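PDB 4XJ6: VC0179-like protein from Escherichia coli, which probably joins GTP and ATP into cyclic GMP-AMP, as a bacterial homologue of cyclic GMP-AMP synthase. Local coordinates for residues D28-L33 with M128-G133. Numbering follows the deposited sequence.
With MG (magnesium ion), chain B; MG (magnesium ion), chain C; GH3 (3'-deoxy-guanosine-5'-triphosphate), chain D; GH3 (3'-deoxy-guanosine-5'-triphosphate), chain E.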
ATOM      1  N   ASP A  28     -10.059   4.708 -13.518  1.00 27.66           N
ATOM      2  CA  ASP A  28     -11.452   5.001 -13.193  1.00 29.31           C
ATOM      3  C   ASP A  28     -12.146   3.786 -12.599  1.00 28.43           C
ATOM      4  O   ASP A  28     -13.041   3.920 -11.765  1.00 33.11           O
ATOM      5  CB  ASP A  28     -12.216   5.470 -14.430  1.00 32.33           C
ATOM      6  CG  ASP A  28     -11.754   6.821 -14.922  1.00 35.86           C
ATOM      7  OD1 ASP A  28     -10.910   7.443 -14.244  1.00 34.31           O
ATOM      8  OD2 ASP A  28     -12.239   7.262 -15.985  1.00 40.22           O
ATOM      9  N   LYS A  29     -11.737   2.601 -13.040  1.00 32.42           N
ATOM     10  CA  LYS A  29     -12.288   1.368 -12.501  1.00 33.76           C
ATOM     11  C   LYS A  29     -11.885   1.197 -11.042  1.00 32.07           C
ATOM     12  O   LYS A  29     -12.708   0.830 -10.202  1.00 30.27           O
ATOM     13  CB  LYS A  29     -11.831   0.166 -13.328  1.00 38.45           C
ATOM     14  CG  LYS A  29     -12.252  -1.168 -12.739  1.00 42.22           C
ATOM     15  CD  LYS A  29     -12.610  -2.182 -13.817  1.00 49.47           C
ATOM     16  CE  LYS A  29     -11.378  -2.739 -14.524  1.00 52.98           C
ATOM     17  NZ  LYS A  29     -10.934  -1.905 -15.676  1.00 57.20           N
ATOM     18  N   LEU A  30     -10.618   1.472 -10.743  1.00 32.03           N
ATOM     19  CA  LEU A  30     -10.116   1.376  -9.377  1.00 33.37           C
ATOM     20  C   LEU A  30     -10.782   2.398  -8.467  1.00 28.92           C
ATOM     21  O   LEU A  30     -11.059   2.116  -7.302  1.00 30.51           O
ATOM     22  CB  LEU A  30      -8.600   1.562  -9.341  1.00 38.74           C
ATOM     23  CG  LEU A  30      -7.763   0.474 -10.011  1.00 39.66           C
ATOM     24  CD1 LEU A  30      -6.331   0.570  -9.533  1.00 36.79           C
ATOM     25  CD2 LEU A  30      -8.337  -0.905  -9.730  1.00 38.52           C
ATOM     26  N   LYS A  31     -11.030   3.586  -9.007  1.00 26.40           N
ATOM     27  CA  LYS A  31     -11.721   4.635  -8.266  1.00 27.73           C
ATOM     28  C   LYS A  31     -13.143   4.205  -7.930  1.00 30.39           C
ATOM     29  O   LYS A  31     -13.625   4.431  -6.817  1.00 26.64           O
ATOM     30  CB  LYS A  31     -11.751   5.941  -9.061  1.00 28.06           C
ATOM     31  CG  LYS A  31     -10.410   6.643  -9.176  1.00 28.84           C
ATOM     32  CD  LYS A  31     -10.581   8.043  -9.748  1.00 36.91           C
ATOM     33  CE  LYS A  31      -9.240   8.740  -9.924  1.00 39.40           C
ATOM     34  NZ  LYS A  31      -9.388  10.105 -10.505  1.00 44.72           N
ATOM     35  N   ALA A  32     -13.807   3.586  -8.902  1.00 28.97           N
ATOM     36  CA  ALA A  32     -15.168   3.095  -8.723  1.00 32.18           C
ATOM     37  C   ALA A  32     -15.207   1.996  -7.670  1.00 32.13           C
ATOM     38  O   ALA A  32     -16.118   1.943  -6.849  1.00 36.83           O
ATOM     39  CB  ALA A  32     -15.729   2.594 -10.050  1.00 29.45           C
ATOM     40  N   LEU A  33     -14.204   1.125  -7.699  1.00 24.01           N
ATOM     41  CA  LEU A  33     -14.076   0.065  -6.706  1.00 28.96           C
ATOM     42  C   LEU A  33     -13.826   0.654  -5.319  1.00 33.23           C
ATOM     43  O   LEU A  33     -14.396   0.196  -4.324  1.00 30.79           O
ATOM     44  CB  LEU A  33     -12.945  -0.893  -7.081  1.00 24.57           C
ATOM     45  CG  LEU A  33     -13.174  -1.781  -8.305  1.00 28.17           C
ATOM     46  CD1 LEU A  33     -11.954  -2.649  -8.567  1.00 27.20           C
ATOM     47  CD2 LEU A  33     -14.411  -2.642  -8.112  1.00 29.64           C
ATOM     48  N   MET A 128      -3.601  -5.560  -8.296  1.00 20.29           N
ATOM     49  CA  MET A 128      -3.368  -4.130  -8.124  1.00 20.41           C
ATOM     50  C   MET A 128      -3.705  -3.727  -6.693  1.00 24.22           C
ATOM     51  O   MET A 128      -4.643  -4.254  -6.097  1.00 24.37           O
ATOM     52  CB  MET A 128      -4.197  -3.314  -9.116  1.00 21.16           C
ATOM     53  CG  MET A 128      -3.640  -3.307 -10.529  1.00 27.64           C
ATOM     54  SD  MET A 128      -4.764  -2.594 -11.747  1.00 34.69           S
ATOM     55  CE  MET A 128      -6.190  -3.672 -11.589  1.00 31.13           C
ATOM     56  N   ASP A 129      -2.943  -2.789  -6.144  1.00 22.48           N
ATOM     57  CA  ASP A 129      -3.062  -2.460  -4.730  1.00 20.92           C
ATOM     58  C   ASP A 129      -3.510  -1.022  -4.495  1.00 21.95           C
ATOM     59  O   ASP A 129      -2.834  -0.075  -4.899  1.00 26.88           O
ATOM     60  CB  ASP A 129      -1.729  -2.719  -4.022  1.00 17.69           C
ATOM     61  CG  ASP A 129      -1.786  -2.417  -2.537  1.00 23.51           C
ATOM     62  OD1 ASP A 129      -2.297  -3.262  -1.774  1.00 28.06           O
ATOM     63  OD2 ASP A 129      -1.313  -1.335  -2.131  1.00 22.60           O
ATOM     64  N   ILE A 130      -4.658  -0.872  -3.840  1.00 20.17           N
ATOM     65  CA  ILE A 130      -5.159   0.440  -3.447  1.00 20.62           C
ATOM     66  C   ILE A 130      -5.130   0.591  -1.929  1.00 18.43           C
ATOM     67  O   ILE A 130      -5.802  -0.149  -1.210  1.00 18.46           O
ATOM     68  CB  ILE A 130      -6.598   0.683  -3.940  1.00 27.28           C
ATOM     69  CG1 ILE A 130      -6.751   0.257  -5.399  1.00 35.27           C
ATOM     70  CG2 ILE A 130      -6.979   2.147  -3.757  1.00 18.32           C
ATOM     71  CD1 ILE A 130      -8.158   0.407  -5.925  1.00 36.93           C
ATOM     72  N   ASP A 131      -4.347   1.547  -1.446  1.00 20.48           N
ATOM     73  CA  ASP A 131      -4.262   1.801  -0.016  1.00 22.22           C
ATOM     74  C   ASP A 131      -5.140   2.987   0.358  1.00 23.75           C
ATOM     75  O   ASP A 131      -4.673   4.123   0.399  1.00 26.32           O
ATOM     76  CB  ASP A 131      -2.817   2.060   0.403  1.00 20.28           C
ATOM     77  CG  ASP A 131      -1.868   0.992  -0.090  1.00 20.82           C
ATOM     78  OD1 ASP A 131      -1.855  -0.109   0.497  1.00 18.84           O
ATOM     79  OD2 ASP A 131      -1.133   1.255  -1.066  1.00 19.51           O
ATOM     80  N   ASP A 132      -6.414   2.722   0.621  1.00 21.99           N
ATOM     81  CA  ASP A 132      -7.351   3.782   0.974  1.00 18.14           C
ATOM     82  C   ASP A 132      -7.648   3.766   2.472  1.00 22.35           C
ATOM     83  O   ASP A 132      -8.360   2.893   2.966  1.00 25.11           O
ATOM     84  CB  ASP A 132      -8.648   3.646   0.177  1.00 18.28           C
ATOM     85  CG  ASP A 132      -9.440   4.938   0.137  1.00 28.65           C
ATOM     86  OD1 ASP A 132      -8.818   6.008  -0.051  1.00 27.02           O
ATOM     87  OD2 ASP A 132     -10.678   4.889   0.294  1.00 25.36           O
ATOM     88  N   GLY A 133      -7.100   4.738   3.194  1.00 22.82           N
ATOM     89  CA  GLY A 133      -7.253   4.791   4.635  1.00 25.51           C
ATOM     90  C   GLY A 133      -8.546   5.435   5.091  1.00 27.96           C
ATOM     91  O   GLY A 133      -9.065   6.342   4.442  1.00 29.58           O
TER
HETATM   92 MG    MG B 501       0.158   0.015  -2.151  1.00 18.56          MG
HETATM   93 MG    MG C 502      -1.196  -2.213   0.242  1.00 32.71          MG
HETATM   94  PG  GH3 D 503       2.534  -0.883  -4.246  1.00 21.70           P
HETATM   95  O1G GH3 D 503       3.427  -2.097  -4.325  1.00 17.32           O
HETATM   96  O2G GH3 D 503       1.377  -1.132  -3.312  1.00 22.35           O
HETATM   97  O3G GH3 D 503       1.988  -0.575  -5.618  1.00 23.59           O
HETATM   98  O3B GH3 D 503       3.431   0.347  -3.720  1.00 24.21           O
HETATM   99  PB  GH3 D 503       3.013   1.248  -2.447  1.00 23.09           P
HETATM  100  O1B GH3 D 503       3.689   2.593  -2.546  1.00 27.84           O
HETATM  101  O2B GH3 D 503       1.523   1.464  -2.370  1.00 20.51           O
HETATM  102  O3A GH3 D 503       3.591   0.449  -1.169  1.00 20.86           O
HETATM  103  PA  GH3 D 503       2.648  -0.233  -0.059  1.00 30.08           P
HETATM  104  O1A GH3 D 503       3.378  -1.411   0.547  1.00 28.41           O
HETATM  105  O2A GH3 D 503       1.319  -0.658  -0.630  1.00 26.51           O
HETATM  106  O5' GH3 D 503       2.404   0.890   1.067  1.00 25.68           O
HETATM  107  C5' GH3 D 503       1.463   1.922   0.881  1.00 24.87           C
HETATM  108  C4' GH3 D 503       1.731   3.032   1.887  1.00 26.59           C
HETATM  109  O4' GH3 D 503       1.829   2.476   3.182  1.00 29.44           O
HETATM  110  C3' GH3 D 503       3.029   3.778   1.638  1.00 26.13           C
HETATM  111  C2' GH3 D 503       3.490   4.144   3.032  1.00 21.83           C
HETATM  112  O2' GH3 D 503       3.060   5.446   3.352  1.00 19.99           O
HETATM  113  C1' GH3 D 503       2.810   3.142   3.951  1.00 21.67           C
HETATM  114  N9  GH3 D 503       3.802   2.148   4.382  1.00 25.19           N
HETATM  115  C8  GH3 D 503       3.899   0.868   3.904  1.00 23.80           C
HETATM  116  N7  GH3 D 503       4.922   0.243   4.534  1.00 24.48           N
HETATM  117  C5  GH3 D 503       5.470   1.113   5.418  1.00 27.00           C
HETATM  118  C6  GH3 D 503       6.525   0.997   6.312  1.00 25.16           C
HETATM  119  O6  GH3 D 503       7.147  -0.060   6.396  1.00 30.10           O
HETATM  120  N1  GH3 D 503       6.871   2.070   7.104  1.00 26.58           N
HETATM  121  C2  GH3 D 503       6.171   3.253   7.008  1.00 30.31           C
HETATM  122  N2  GH3 D 503       6.509   4.287   7.778  1.00 31.18           N
HETATM  123  N3  GH3 D 503       5.123   3.362   6.117  1.00 30.48           N
HETATM  124  C4  GH3 D 503       4.775   2.313   5.333  1.00 27.68           C
HETATM  125  O3A GH3 E 504       1.138  -6.012   4.011  1.00 51.52           O
HETATM  126  PA  GH3 E 504       1.371  -5.120   5.330  1.00 70.09           P
HETATM  127  O1A GH3 E 504       2.807  -4.654   5.354  1.00 73.91           O
HETATM  128  O2A GH3 E 504       1.010  -5.865   6.595  1.00 65.84           O
HETATM  129  O5' GH3 E 504       0.412  -3.846   5.107  1.00 39.60           O
HETATM  130  C5' GH3 E 504      -0.029  -3.502   3.811  1.00 37.03           C
HETATM  131  C4' GH3 E 504      -0.723  -2.150   3.866  1.00 32.36           C
HETATM  132  O4' GH3 E 504      -0.669  -1.647   5.183  1.00 37.56           O
HETATM  133  C3' GH3 E 504      -0.080  -1.090   2.987  1.00 26.57           C
HETATM  134  C2' GH3 E 504      -0.311   0.199   3.762  1.00 27.19           C
HETATM  135  O2' GH3 E 504      -1.463   0.854   3.285  1.00 25.68           O
HETATM  136  C1' GH3 E 504      -0.543  -0.236   5.199  1.00 32.32           C
HETATM  137  N9  GH3 E 504       0.661   0.059   5.988  1.00 24.39           N
HETATM  138  C8  GH3 E 504       1.671  -0.844   6.200  1.00 18.49           C
HETATM  139  N7  GH3 E 504       2.610  -0.258   6.970  1.00 24.16           N
HETATM  140  C5  GH3 E 504       2.206   0.999   7.261  1.00 23.93           C
HETATM  141  C6  GH3 E 504       2.799   2.003   8.011  1.00 24.93           C
HETATM  142  O6  GH3 E 504       3.889   1.804   8.545  1.00 23.11           O
HETATM  143  N1  GH3 E 504       2.164   3.216   8.151  1.00 25.00           N
HETATM  144  C2  GH3 E 504       0.943   3.422   7.543  1.00 22.22           C
HETATM  145  N2  GH3 E 504       0.337   4.601   7.686  1.00 20.21           N
HETATM  146  N3  GH3 E 504       0.357   2.415   6.796  1.00 24.16           N
HETATM  147  C4  GH3 E 504       0.978   1.218   6.654  1.00 20.95           C
HETATM  148  O   HOH W   1      -0.713   0.928  -3.869  1.00 18.18           O
HETATM  149  O   HOH W   2       0.488  -3.392   0.571  1.00 31.56           O
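L30 faces strand 128-138 from helix 24-57 and meets two of its residues, M128 and I130. Its CB lies 3.6 Å from CD1 of I130. CG1 of I130 is anti to the carbonyl carbon (chi1 -45°) and chi2 is extended, which sends CD1 straight out at the helix. CD1 of I130 is also 3.6 Å from the backbone O of L30. The branch tip CD2 of L30 is 4.0 Å from CE of M128, and CD1 of I130 is as near. The M128 chain runs out extended and then bends at chi3 (-59°), which turns the methyl towards the leucine. All three side chains are buried, and T188 of the adjacent strand 188-198 touches each of them. The helix thus packs on one face of the central sheet of a nucleotidyltransferase fold. The opposite face of the same strand carries the active-site carboxylates, in a DxD pattern. D129 OD2 bridges the two magnesium ions, at 2.0 Å from the chain B ion and 2.5 Å from the chain C ion. OD1 of D129 also binds the chain C ion. D131 bridges them with separate oxygens, OD2 to the chain B ion and OD1 to the chain C ion. D191 joins them at one of the two magnesium ions. D131 OD1 also accepts a 3.0 Å hydrogen bond from O2' of the chain E nucleotide. Further along the helix, the buried L33 touches T188 and I183 of the sheet.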